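Side-chain contacts in putative peptidase (Bacteroides fragilis, PDB 5DYN), which is a clostripain-family (C11) cysteine protease that probably activates Bacteroides fragilis toxin by proteolytic cleavage: residues B[9-12]-B[13-16]; B[67-70]-B[71-74]; B[75-78]-B[79-82]; B[124-127]-B[128-132]; B[161-164]-B[165-169]. All blocks are in the same frame, centred on the assembly; numbering follows the deposited sequence.

Interaction 1 (B[9-12]-B[13-16]); sequences YMDI and ADLH
Met10 reaches over Leu15 at a strand-to-helix junction, where the hairpin strand 8-10 gives way to helix 12-18. Its CG stands anti to the backbone N (chi1 -175°), and the chain then bends at chi3 to bring the thioether end across Leu15 at about a right angle. SD lies 3.7 Å from Leu15 CA, while CE is 3.6 Å from Leu15 CD1. Nearer the backbone, the same side chain and that of Asp14 run past each other in opposite directions, Met10 CG and Asp14 CB being 4.0 Å apart. Met95 of the partner chain packs on both Met10 and Leu15, so the apolar patch continues into that chain.

Asp11 occupies the N-cap position, yet its carboxylate does not cap the helix; OD1 instead accepts the backbone N-H of Ser125 of the partner chain. Its carbonyl opens the helical bonding pattern by receiving Leu15 N in the carbonyl plane, Leu15 N to Asp11 O measuring 2.9 Å. Asp14 lies side by side with Asp11 and points the same way. Because Asp11 is modelled in two conformers, how closely the two carboxylates approach each other is uncertain.

The side chain of Ile12 only approaches that of Leu15, through CD1, and touches Met35 in a loop. The imidazole of His16 leads away to Asp46, but its backbone stays in the helical ladder: His16 N donates to Ile12 O at 2.8 Å, tilted 22° from the carbonyl plane.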
loop_
_atom_site.group_PDB
_atom_site.type_symbol
_atom_site.label_atom_id
_atom_site.label_comp_id
_atom_site.label_asym_id
_atom_site.label_seq_id
_atom_site.Cartn_x
_atom_site.Cartn_y
_atom_site.Cartn_z
ATOM N N TYR B 9 12.009 -5.886 -9.304
ATOM C CA TYR B 9 10.940 -5.074 -8.741
ATOM C C TYR B 9 9.680 -5.322 -9.558
ATOM O O TYR B 9 9.720 -5.289 -10.784
ATOM C CB TYR B 9 11.313 -3.583 -8.753
ATOM C CG TYR B 9 12.714 -3.284 -8.252
ATOM C CD1 TYR B 9 13.828 -3.539 -9.045
ATOM C CD2 TYR B 9 12.922 -2.731 -6.993
ATOM C CE1 TYR B 9 15.106 -3.278 -8.597
ATOM C CE2 TYR B 9 14.204 -2.455 -6.538
ATOM C CZ TYR B 9 15.290 -2.733 -7.348
ATOM O OH TYR B 9 16.568 -2.473 -6.919
ATOM N N MET B 10 8.565 -5.580 -8.888
ATOM C CA MET B 10 7.333 -5.893 -9.597
ATOM C C MET B 10 6.568 -4.637 -9.994
ATOM O O MET B 10 6.142 -3.857 -9.141
ATOM C CB MET B 10 6.437 -6.803 -8.750
ATOM C CG MET B 10 5.176 -7.273 -9.473
ATOM S SD MET B 10 4.283 -8.570 -8.592
ATOM C CE MET B 10 4.333 -7.913 -6.928
ATOM N N ASP B 11 6.406 -4.443 -11.298
ATOM C CA ASP B 11 5.596 -3.341 -11.790
ATOM C C ASP B 11 4.145 -3.562 -11.375
ATOM O O ASP B 11 3.699 -4.698 -11.214
ATOM C CB ASP B 11 5.724 -3.205 -13.309
ATOM C CG ASP B 11 7.044 -2.573 -13.728
ATOM O OD1 ASP B 11 7.509 -1.645 -13.032
ATOM O OD2 ASP B 11 7.619 -3.002 -14.750
ATOM N N ILE B 12 3.420 -2.469 -11.175
ATOM C CA ILE B 12 2.035 -2.549 -10.723
ATOM C C ILE B 12 1.163 -3.325 -11.711
ATOM O O ILE B 12 0.269 -4.067 -11.303
ATOM C CB ILE B 12 1.443 -1.144 -10.494
ATOM C CG1 ILE B 12 2.238 -0.418 -9.413
ATOM C CG2 ILE B 12 -0.014 -1.230 -10.080
ATOM C CD1 ILE B 12 2.336 -1.199 -8.123
ATOM N N ALA B 13 1.439 -3.170 -13.004
ATOM C CA ALA B 13 0.701 -3.895 -14.036
ATOM C C ALA B 13 0.878 -5.400 -13.870
ATOM O O ALA B 13 -0.086 -6.161 -13.957
ATOM C CB ALA B 13 1.149 -3.457 -15.424
ATOM N N ASP B 14 2.116 -5.818 -13.625
ATOM C CA ASP B 14 2.421 -7.222 -13.373
ATOM C C ASP B 14 1.775 -7.714 -12.079
ATOM O O ASP B 14 1.310 -8.853 -12.010
ATOM C CB ASP B 14 3.932 -7.437 -13.315
ATOM C CG ASP B 14 4.620 -7.055 -14.605
ATOM O OD1 ASP B 14 3.974 -7.152 -15.667
ATOM O OD2 ASP B 14 5.800 -6.652 -14.557
ATOM N N LEU B 15 1.751 -6.858 -11.059
ATOM C CA LEU B 15 1.100 -7.197 -9.797
ATOM C C LEU B 15 -0.390 -7.439 -10.015
ATOM O O LEU B 15 -0.946 -8.421 -9.522
ATOM C CB LEU B 15 1.310 -6.093 -8.758
ATOM C CG LEU B 15 0.502 -6.186 -7.459
ATOM C CD1 LEU B 15 0.718 -7.522 -6.755
ATOM C CD2 LEU B 15 0.853 -5.034 -6.525
ATOM N N HIS B 16 -1.024 -6.539 -10.761
ATOM C CA HIS B 16 -2.435 -6.675 -11.104
ATOM C C HIS B 16 -2.709 -7.970 -11.863
ATOM O O HIS B 16 -3.684 -8.671 -11.582
ATOM C CB HIS B 16 -2.907 -5.485 -11.938
ATOM C CG HIS B 16 -4.286 -5.654 -12.493
ATOM N ND1 HIS B 16 -4.522 -6.094 -13.778
ATOM C CD2 HIS B 16 -5.505 -5.458 -11.936
ATOM C CE1 HIS B 16 -5.824 -6.157 -13.989
ATOM N NE2 HIS B 16 -6.443 -5.775 -12.886
#

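Interaction 2 (B[67-70]-B[71-74])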
loop_
_atom_site.group_PDB
_atom_site.type_symbol
_atom_site.label_atom_id
_atom_site.label_comp_id
_atom_site.label_asym_id
_atom_site.label_seq_id
_atom_site.Cartn_x
_atom_site.Cartn_y
_atom_site.Cartn_z
ATOM N N THR B 67 -1.438 -7.195 16.961
ATOM C CA THR B 67 -2.792 -6.649 16.996
ATOM C C THR B 67 -3.417 -6.582 15.604
ATOM O O THR B 67 -4.641 -6.634 15.466
ATOM C CB THR B 67 -2.819 -5.245 17.614
ATOM O OG1 THR B 67 -2.082 -4.340 16.784
ATOM C CG2 THR B 67 -2.214 -5.262 19.011
ATOM N N VAL B 68 -2.580 -6.472 14.575
ATOM C CA VAL B 68 -3.071 -6.388 13.202
ATOM C C VAL B 68 -3.633 -7.732 12.740
ATOM O O VAL B 68 -4.659 -7.781 12.057
ATOM C CB VAL B 68 -1.963 -5.924 12.226
ATOM C CG1 VAL B 68 -2.452 -5.986 10.787
ATOM C CG2 VAL B 68 -1.522 -4.513 12.564
ATOM N N VAL B 69 -2.974 -8.821 13.123
ATOM C CA VAL B 69 -3.456 -10.149 12.751
ATOM C C VAL B 69 -4.877 -10.404 13.284
ATOM O O VAL B 69 -5.735 -10.844 12.522
ATOM C CB VAL B 69 -2.492 -11.271 13.224
ATOM C CG1 VAL B 69 -3.220 -12.595 13.335
ATOM C CG2 VAL B 69 -1.306 -11.388 12.282
ATOM N N PRO B 70 -5.143 -10.118 14.577
ATOM C CA PRO B 70 -6.545 -10.246 14.997
ATOM C C PRO B 70 -7.486 -9.311 14.236
ATOM O O PRO B 70 -8.617 -9.693 13.931
ATOM C CB PRO B 70 -6.503 -9.874 16.482
ATOM C CG PRO B 70 -5.122 -10.180 16.907
ATOM C CD PRO B 70 -4.261 -9.847 15.730
ATOM N N ALA B 71 -7.019 -8.103 13.932
ATOM C CA ALA B 71 -7.815 -7.149 13.167
ATOM C C ALA B 71 -8.180 -7.717 11.800
ATOM O O ALA B 71 -9.276 -7.482 11.294
ATOM C CB ALA B 71 -7.068 -5.834 13.010
ATOM N N MET B 72 -7.259 -8.475 11.213
ATOM C CA MET B 72 -7.480 -9.056 9.893
ATOM C C MET B 72 -8.549 -10.141 9.909
ATOM O O MET B 72 -9.132 -10.453 8.874
ATOM C CB MET B 72 -6.176 -9.626 9.331
ATOM C CG MET B 72 -5.122 -8.574 9.043
ATOM S SD MET B 72 -3.710 -9.207 8.123
ATOM C CE MET B 72 -3.151 -10.518 9.199
ATOM N N PHE B 73 -8.810 -10.714 11.079
ATOM C CA PHE B 73 -9.786 -11.792 11.184
ATOM C C PHE B 73 -11.045 -11.355 11.931
ATOM O O PHE B 73 -11.718 -12.170 12.561
ATOM C CB PHE B 73 -9.157 -13.011 11.862
ATOM C CG PHE B 73 -8.138 -13.714 11.010
ATOM C CD1 PHE B 73 -8.530 -14.654 10.072
ATOM C CD2 PHE B 73 -6.790 -13.429 11.141
ATOM C CE1 PHE B 73 -7.595 -15.300 9.283
ATOM C CE2 PHE B 73 -5.849 -14.071 10.354
ATOM C CZ PHE B 73 -6.252 -15.006 9.425
ATOM N N SER B 74 -11.361 -10.068 11.850
ATOM C CA SER B 74 -12.595 -9.543 12.420
ATOM C C SER B 74 -13.792 -10.010 11.604
ATOM O O SER B 74 -13.643 -10.392 10.443
ATOM C CB SER B 74 -12.562 -8.017 12.475
ATOM O OG SER B 74 -11.533 -7.559 13.334
#
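Met72 N donates to Val68 O at 2.8 Å, nearly along the C=O axis, the shortest bond in the last turn of helix 65-72. The next carbonyl oxygen is shared. Met72 N gives a weak second bond to Val69 O at 3.1 Å. Phe73 N adds another weak one, 3.4 Å from Val69 O. The ring of Phe73 comes to the same oxygen edge-on, near its plane, with CD2 at 3.1 Å from Val69 O. Such sharing marks the end of a helix, where the four-residue spacing gives way to three: Phe73 N also reaches Pro70 O at 3.0 Å, from well above the carbonyl plane. The proline itself has no N-H to offer to the preceding turn, and the helix is kinked there.

Met72 carries the apolar part. Its bend at chi3 (-57°) folds CE back against Val69, with CE 3.7 Å from Val69 CG2, while nearer the backbone its CG faces Val68 CG1 at 4.1 Å. Ser74 turns its hydroxyl back and donates from OG to Ala71 O at 3.0 Å, a side-chain bond that ties the following loop to the final turn.

Ala71 and Met72 lean on helix 78-92 through Cys85 and Ile82, and Val68 and Met72 rest on Phe29 and Phe27 of strand 25-31. Val69, Pro70 and Phe73 meet Met43, Gly42 and Asn52 of the partner chain.

Interaction 3 (B[75-78]-B[79-82]); sequences AENA and ALKI
Asn77 swings the backbone into the left-handed helical region (phi 63°, psi 32°), and from Ala78 onward the chain runs as a regular helix whose first bonds join Lys81 N to Asn77 O at 3.0 Å and Ile82 N to Ala78 O at 2.6 Å, the latter short for a bond of this kind. Although Asn77 sits at the N-cap, its side chain makes no capping bond, so only its backbone serves the first turn. The amide lies alongside Leu80 and points the same way, the nitrogen ND2 touching the methyl CD1 of Leu80 at 3.7 Å; this is van der Waals contact between a polar group and an apolar one.

Lys81 covers the carbonyl of Asn77 with its methylenes. With CG beside the backbone N (chi1 -73°), the chain runs back toward the start of the helix, placing CG 3.3 Å and CD 3.4 Å from Asn77 O, and CE 3.7 Å from Glu76 O. Only at chi4 does it bend, carrying the ammonium group away. The carboxylate of Glu76 looks elsewhere, to a salt bridge with Lys110 of the partner chain. Ile82 sits over the other accepting carbonyl, its CG1 lying 3.1 Å from Ala78 O.

Behind these residues is the central sheet. Ala78 and Ile82 pack on Phe27 of strand 25-31, and Ala79 on Tyr50 and Ile52 of strand 50-53. A helix laid in this way against the mixed central sheet, after a short loop from helix 65-72, is in keeping with the caspase-like alpha/beta fold of clan CD peptidases.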
loop_
_atom_site.group_PDB
_atom_site.type_symbol
_atom_site.label_atom_id
_atom_site.label_comp_id
_atom_site.label_asym_id
_atom_site.label_seq_id
_atom_site.Cartn_x
_atom_site.Cartn_y
_atom_site.Cartn_z
ATOM N N ALA B 75 -14.974 -9.977 12.216
ATOM C CA ALA B 75 -16.207 -10.349 11.530
ATOM C C ALA B 75 -16.427 -9.466 10.303
ATOM O O ALA B 75 -16.638 -9.961 9.196
ATOM C CB ALA B 75 -17.390 -10.253 12.478
ATOM N N GLU B 76 -16.369 -8.155 10.511
ATOM C CA GLU B 76 -16.442 -7.192 9.419
ATOM C C GLU B 76 -15.628 -5.960 9.816
ATOM O O GLU B 76 -15.173 -5.861 10.959
ATOM C CB GLU B 76 -17.905 -6.839 9.102
ATOM C CG GLU B 76 -18.140 -5.929 7.879
ATOM C CD GLU B 76 -17.387 -6.377 6.631
ATOM O OE1 GLU B 76 -17.400 -7.586 6.321
ATOM O OE2 GLU B 76 -16.782 -5.516 5.957
ATOM N N ASN B 77 -15.427 -5.048 8.865
ATOM C CA ASN B 77 -14.644 -3.831 9.071
ATOM C C ASN B 77 -13.195 -4.140 9.403
ATOM O O ASN B 77 -12.545 -3.396 10.136
ATOM C CB ASN B 77 -15.262 -2.963 10.168
ATOM C CG ASN B 77 -16.576 -2.349 9.747
ATOM O OD1 ASN B 77 -17.611 -2.574 10.375
ATOM N ND2 ASN B 77 -16.546 -1.570 8.671
ATOM N N ALA B 78 -12.696 -5.241 8.852
ATOM C CA ALA B 78 -11.311 -5.635 9.056
ATOM C C ALA B 78 -10.368 -4.540 8.572
ATOM O O ALA B 78 -9.411 -4.195 9.261
ATOM C CB ALA B 78 -11.021 -6.947 8.345
ATOM N N ALA B 79 -10.661 -3.987 7.398
ATOM C CA ALA B 79 -9.812 -2.968 6.788
ATOM C C ALA B 79 -9.637 -1.764 7.704
ATOM O O ALA B 79 -8.525 -1.270 7.886
ATOM C CB ALA B 79 -10.384 -2.535 5.448
ATOM N N LEU B 80 -10.737 -1.304 8.290
ATOM C CA LEU B 80 -10.685 -0.182 9.223
ATOM C C LEU B 80 -9.939 -0.567 10.495
ATOM O O LEU B 80 -9.153 0.215 11.030
ATOM C CB LEU B 80 -12.094 0.300 9.569
ATOM C CG LEU B 80 -12.844 1.077 8.488
ATOM C CD1 LEU B 80 -14.258 1.386 8.948
ATOM C CD2 LEU B 80 -12.101 2.356 8.137
ATOM N N LYS B 81 -10.191 -1.781 10.974
ATOM C CA LYS B 81 -9.567 -2.251 12.199
ATOM C C LYS B 81 -8.069 -2.474 12.001
ATOM O O LYS B 81 -7.280 -2.210 12.905
ATOM C CB LYS B 81 -10.253 -3.525 12.686
ATOM C CG LYS B 81 -11.638 -3.272 13.268
ATOM C CD LYS B 81 -12.440 -4.553 13.377
ATOM C CE LYS B 81 -13.775 -4.319 14.063
ATOM N NZ LYS B 81 -13.598 -3.907 15.485
ATOM N N ILE B 82 -7.682 -2.942 10.816
ATOM C CA ILE B 82 -6.267 -3.065 10.464
ATOM C C ILE B 82 -5.571 -1.708 10.543
ATOM O O ILE B 82 -4.514 -1.570 11.162
ATOM C CB ILE B 82 -6.072 -3.644 9.047
ATOM C CG1 ILE B 82 -6.502 -5.111 8.995
ATOM C CG2 ILE B 82 -4.617 -3.520 8.612
ATOM C CD1 ILE B 82 -6.622 -5.659 7.588
#

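Interaction 4 (B[124-127]-B[128-132]); sequences VATS and KVLPR
Lys128, Thr126 and Ser127 make up most of this contact between helix 119-127 and helix 130-133. Extended beyond CG, Lys128 runs back along the preceding turn, its CG 3.4 Å from Val124 O and its CE passing near Val124 CG1. Its own N-H bonds to Ala125 O at 3.2 Å from above the carbonyl plane, and only weakly to Val124 O. With OG between its backbone N and carbonyl carbon (chi1 65°), Ser127 also donates to Val124 O, at a modelled 2.5 Å from OG that is too short to be taken literally.

Thr126 contributes through its backbone carbonyl and its methyl. The carbonyl O is held by two donors, Val129 N at 2.9 Å from above the plane and Leu130 N at 3.0 Å in a nearly straight line (174°). The methyl CG2 of Thr126 touches both CD1 and CD2 of Leu130 at 3.6 Å, the two side chains lying alongside and pointing the same way, whereas OG1 turns to Leu122 O and Trp177 NE1. Pro131 has no N-H for the next turn, and its CD rests 3.1 Å from Ser127 O instead. This proline and the bonds spanning three residues mark the turn joining the two helices.

Trp177 of helix 172-182 flanks Ala125 and Val129, while Leu130 and Val129 also face helix 160-167.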
loop_
_atom_site.group_PDB
_atom_site.type_symbol
_atom_site.label_atom_id
_atom_site.label_comp_id
_atom_site.label_asym_id
_atom_site.label_seq_id
_atom_site.Cartn_x
_atom_site.Cartn_y
_atom_site.Cartn_z
ATOM N N VAL B 124 -13.667 9.779 -13.158
ATOM C CA VAL B 124 -14.625 10.600 -13.885
ATOM C C VAL B 124 -14.582 12.030 -13.362
ATOM O O VAL B 124 -14.459 12.980 -14.134
ATOM C CB VAL B 124 -16.064 10.048 -13.766
ATOM C CG1 VAL B 124 -17.053 10.982 -14.447
ATOM C CG2 VAL B 124 -16.153 8.655 -14.363
ATOM N N ALA B 125 -14.673 12.166 -12.043
ATOM C CA ALA B 125 -14.633 13.467 -11.389
ATOM C C ALA B 125 -13.368 14.234 -11.744
ATOM O O ALA B 125 -13.413 15.434 -12.021
ATOM C CB ALA B 125 -14.737 13.302 -9.885
ATOM N N THR B 126 -12.239 13.534 -11.737
ATOM C CA THR B 126 -10.950 14.160 -12.003
ATOM C C THR B 126 -10.836 14.600 -13.461
ATOM O O THR B 126 -10.243 15.639 -13.758
ATOM C CB THR B 126 -9.792 13.209 -11.656
ATOM O OG1 THR B 126 -9.986 12.688 -10.334
ATOM C CG2 THR B 126 -8.474 13.939 -11.710
ATOM N N SER B 127 -11.426 13.821 -14.367
ATOM C CA SER B 127 -11.393 14.147 -15.792
ATOM C C SER B 127 -12.174 15.421 -16.106
ATOM O O SER B 127 -11.939 16.059 -17.127
ATOM C CB SER B 127 -11.933 12.983 -16.626
ATOM O OG SER B 127 -13.307 12.764 -16.368
ATOM N N LYS B 128 -13.100 15.789 -15.226
ATOM C CA LYS B 128 -13.863 17.023 -15.392
ATOM C C LYS B 128 -13.042 18.234 -14.955
ATOM O O LYS B 128 -13.379 19.373 -15.272
ATOM C CB LYS B 128 -15.169 16.964 -14.593
ATOM C CG LYS B 128 -16.126 15.860 -15.023
ATOM C CD LYS B 128 -17.372 15.825 -14.144
ATOM C CE LYS B 128 -18.501 15.045 -14.814
ATOM N NZ LYS B 128 -19.762 15.055 -14.014
ATOM N N VAL B 129 -11.961 17.982 -14.226
ATOM C CA VAL B 129 -11.155 19.055 -13.653
ATOM C C VAL B 129 -9.865 19.317 -14.425
ATOM O O VAL B 129 -9.610 20.441 -14.859
ATOM C CB VAL B 129 -10.784 18.747 -12.188
ATOM C CG1 VAL B 129 -9.822 19.796 -11.650
ATOM C CG2 VAL B 129 -12.037 18.662 -11.326
ATOM N N LEU B 130 -9.063 18.270 -14.593
ATOM C CA LEU B 130 -7.694 18.390 -15.101
ATOM C C LEU B 130 -7.526 19.124 -16.445
ATOM O O LEU B 130 -6.700 20.032 -16.535
ATOM C CB LEU B 130 -7.062 16.996 -15.195
ATOM C CG LEU B 130 -6.202 16.563 -14.007
ATOM C CD1 LEU B 130 -6.820 16.999 -12.689
ATOM C CD2 LEU B 130 -5.986 15.056 -14.028
ATOM N N PRO B 131 -8.282 18.738 -17.495
ATOM C CA PRO B 131 -8.062 19.451 -18.761
ATOM C C PRO B 131 -8.457 20.918 -18.664
ATOM O O PRO B 131 -7.861 21.776 -19.311
ATOM C CB PRO B 131 -8.975 18.714 -19.752
ATOM C CG PRO B 131 -9.301 17.412 -19.098
ATOM C CD PRO B 131 -9.314 17.695 -17.634
ATOM N N ARG B 132 -9.458 21.185 -17.836
ATOM C CA ARG B 132 -10.042 22.510 -17.694
ATOM C C ARG B 132 -9.129 23.481 -16.946
ATOM O O ARG B 132 -9.159 24.689 -17.195
ATOM C CB ARG B 132 -11.390 22.383 -16.980
ATOM C CG ARG B 132 -12.221 23.642 -16.892
ATOM C CD ARG B 132 -13.656 23.271 -16.548
ATOM N NE ARG B 132 -14.379 24.352 -15.884
ATOM C CZ ARG B 132 -15.594 24.218 -15.362
ATOM N NH1 ARG B 132 -16.218 23.050 -15.427
ATOM N NH2 ARG B 132 -16.183 25.248 -14.769
#

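Interaction 5 (B[161-164]-B[165-169]); sequences DRFI and YQITA
The guanidinium of Arg162 lies flat on the ring of Tyr165, the planes 25° apart and CZ 4.2 Å from the ring centroid, a cation-pi stack. NH1 stands over the centre of the ring, and NH2 comes closest at the rim, 3.5 Å from Tyr165 CD1. At the guanidinium edge, in its plane, sits the carboxylate of Asp161: NE and NH2 both grip Asp161 OD2, at 3.0 Å from Arg162 NE and 3.1 Å from Arg162 NH2, from the same face of the carboxylate. Bends at chi2 and chi3 turn the arginine back over its own helix to reach both partners. Lys209 bonds the same Asp161 oxygen, which may keep it firmly ionised. Asp161 OD1 is hydrogen-bonded to the hydroxyl of Tyr174, whose ring meets Tyr165 edge-to-face.

Helix 160-167 closes in a Schellman motif, with Ala169 leaving helical angles at a positive phi of 51° and its N bonded back to Gln166 O. In the same last turn Ile164 O accepts two bonds, from Thr168 OG1 at 2.7 Å and Thr168 N at 3.1 Å, which arrive from opposite faces of its plane. The hydroxyl is placed there by its position between the backbone N and the carbonyl carbon.

On the apolar side Phe163 and Ile167 slant past one another, Phe163 CE1 lying 3.7 Å from Ile167 CG2. Ile164 CD1 and Ile167 CD1 meet at 4.2 Å, and Ile164 also packs on Leu130 of helix 130-133.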
loop_
_atom_site.group_PDB
_atom_site.type_symbol
_atom_site.label_atom_id
_atom_site.label_comp_id
_atom_site.label_asym_id
_atom_site.label_seq_id
_atom_site.Cartn_x
_atom_site.Cartn_y
_atom_site.Cartn_z
ATOM N N ASP B 161 -5.915 15.541 -3.124
ATOM C CA ASP B 161 -6.948 16.505 -2.772
ATOM C C ASP B 161 -6.420 17.938 -2.735
ATOM O O ASP B 161 -7.056 18.851 -3.262
ATOM C CB ASP B 161 -7.570 16.150 -1.423
ATOM C CG ASP B 161 -8.500 17.231 -0.912
ATOM O OD1 ASP B 161 -9.675 17.250 -1.338
ATOM O OD2 ASP B 161 -8.056 18.062 -0.089
ATOM N N ARG B 162 -5.261 18.133 -2.119
ATOM C CA ARG B 162 -4.680 19.466 -2.018
ATOM C C ARG B 162 -4.221 19.981 -3.378
ATOM O O ARG B 162 -4.226 21.187 -3.627
ATOM C CB ARG B 162 -3.516 19.471 -1.025
ATOM C CG ARG B 162 -3.932 19.256 0.422
ATOM C CD ARG B 162 -4.750 20.428 0.951
ATOM N NE ARG B 162 -6.169 20.308 0.634
ATOM C CZ ARG B 162 -7.075 21.250 0.878
ATOM N NH1 ARG B 162 -6.715 22.393 1.445
ATOM N NH2 ARG B 162 -8.344 21.047 0.552
ATOM N N PHE B 163 -3.832 19.064 -4.257
ATOM C CA PHE B 163 -3.434 19.431 -5.612
ATOM C C PHE B 163 -4.629 19.919 -6.434
ATOM O O PHE B 163 -4.535 20.928 -7.139
ATOM C CB PHE B 163 -2.757 18.249 -6.309
ATOM C CG PHE B 163 -2.535 18.461 -7.781
ATOM C CD1 PHE B 163 -1.657 19.434 -8.230
ATOM C CD2 PHE B 163 -3.200 17.682 -8.714
ATOM C CE1 PHE B 163 -1.451 19.632 -9.585
ATOM C CE2 PHE B 163 -2.996 17.873 -10.073
ATOM C CZ PHE B 163 -2.122 18.851 -10.507
ATOM N N ILE B 164 -5.748 19.204 -6.348
ATOM C CA ILE B 164 -6.960 19.615 -7.052
ATOM C C ILE B 164 -7.451 20.939 -6.473
ATOM O O ILE B 164 -7.920 21.813 -7.203
ATOM C CB ILE B 164 -8.080 18.549 -6.962
ATOM C CG1 ILE B 164 -7.607 17.221 -7.552
ATOM C CG2 ILE B 164 -9.322 19.006 -7.709
ATOM C CD1 ILE B 164 -7.264 17.297 -9.026
ATOM N N TYR B 165 -7.318 21.084 -5.159
ATOM C CA TYR B 165 -7.684 22.320 -4.479
ATOM C C TYR B 165 -6.848 23.497 -4.978
ATOM O O TYR B 165 -7.357 24.603 -5.164
ATOM C CB TYR B 165 -7.517 22.165 -2.967
ATOM C CG TYR B 165 -7.977 23.366 -2.173
ATOM C CD1 TYR B 165 -9.289 23.465 -1.732
ATOM C CD2 TYR B 165 -7.100 24.399 -1.862
ATOM C CE1 TYR B 165 -9.716 24.557 -1.006
ATOM C CE2 TYR B 165 -7.519 25.496 -1.136
ATOM C CZ TYR B 165 -8.827 25.569 -0.712
ATOM O OH TYR B 165 -9.253 26.656 0.012
ATOM N N GLN B 166 -5.562 23.245 -5.186
ATOM C CA GLN B 166 -4.636 24.274 -5.641
ATOM C C GLN B 166 -5.009 24.794 -7.028
ATOM O O GLN B 166 -5.141 26.002 -7.235
ATOM C CB GLN B 166 -3.208 23.725 -5.652
ATOM C CG GLN B 166 -2.124 24.768 -5.882
ATOM C CD GLN B 166 -1.694 25.454 -4.601
ATOM O OE1 GLN B 166 -2.526 25.857 -3.788
ATOM N NE2 GLN B 166 -0.385 25.579 -4.410
ATOM N N ILE B 167 -5.185 23.877 -7.973
ATOM C CA ILE B 167 -5.407 24.253 -9.365
ATOM C C ILE B 167 -6.809 24.805 -9.608
ATOM O O ILE B 167 -7.045 25.495 -10.598
ATOM C CB ILE B 167 -5.165 23.061 -10.310
ATOM C CG1 ILE B 167 -6.222 21.976 -10.098
ATOM C CG2 ILE B 167 -3.767 22.496 -10.099
ATOM C CD1 ILE B 167 -6.076 20.807 -11.042
ATOM N N THR B 168 -7.738 24.504 -8.705
ATOM C CA THR B 168 -9.092 25.040 -8.815
ATOM C C THR B 168 -9.310 26.193 -7.843
ATOM O O THR B 168 -10.411 26.734 -7.760
ATOM C CB THR B 168 -10.163 23.962 -8.546
ATOM O OG1 THR B 168 -10.068 23.521 -7.188
ATOM C CG2 THR B 168 -9.983 22.779 -9.479
ATOM N N ALA B 169 -8.263 26.550 -7.103
ATOM C CA ALA B 169 -8.335 27.599 -6.090
ATOM C C ALA B 169 -9.500 27.370 -5.130
ATOM O O ALA B 169 -10.079 28.318 -4.602
ATOM C CB ALA B 169 -8.451 28.967 -6.748
#

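In the fold
All five contacts are local and follow one another along this chain, the C-terminal, clostripain-family part of a longer protein, each at the start, end or turn of a helix. Interactions 2 and 3 form one neighbourhood, centres 8 Å apart, where the successive helices 65-72 and 78-92 pack together over strand 25-31 of the mixed sheet. Interactions 4 and 5 form a second, 12 Å apart between centres, where Val129 and Leu130 meet Ile164, Ile167 and Thr168. The neighbourhoods are 31 to 38 Å apart, centre to centre; interaction 1 stands 26 to 29 Å from the others. Interactions 1 to 3 lie where the chain meets its partner, whereas 4 and 5 join helices within it.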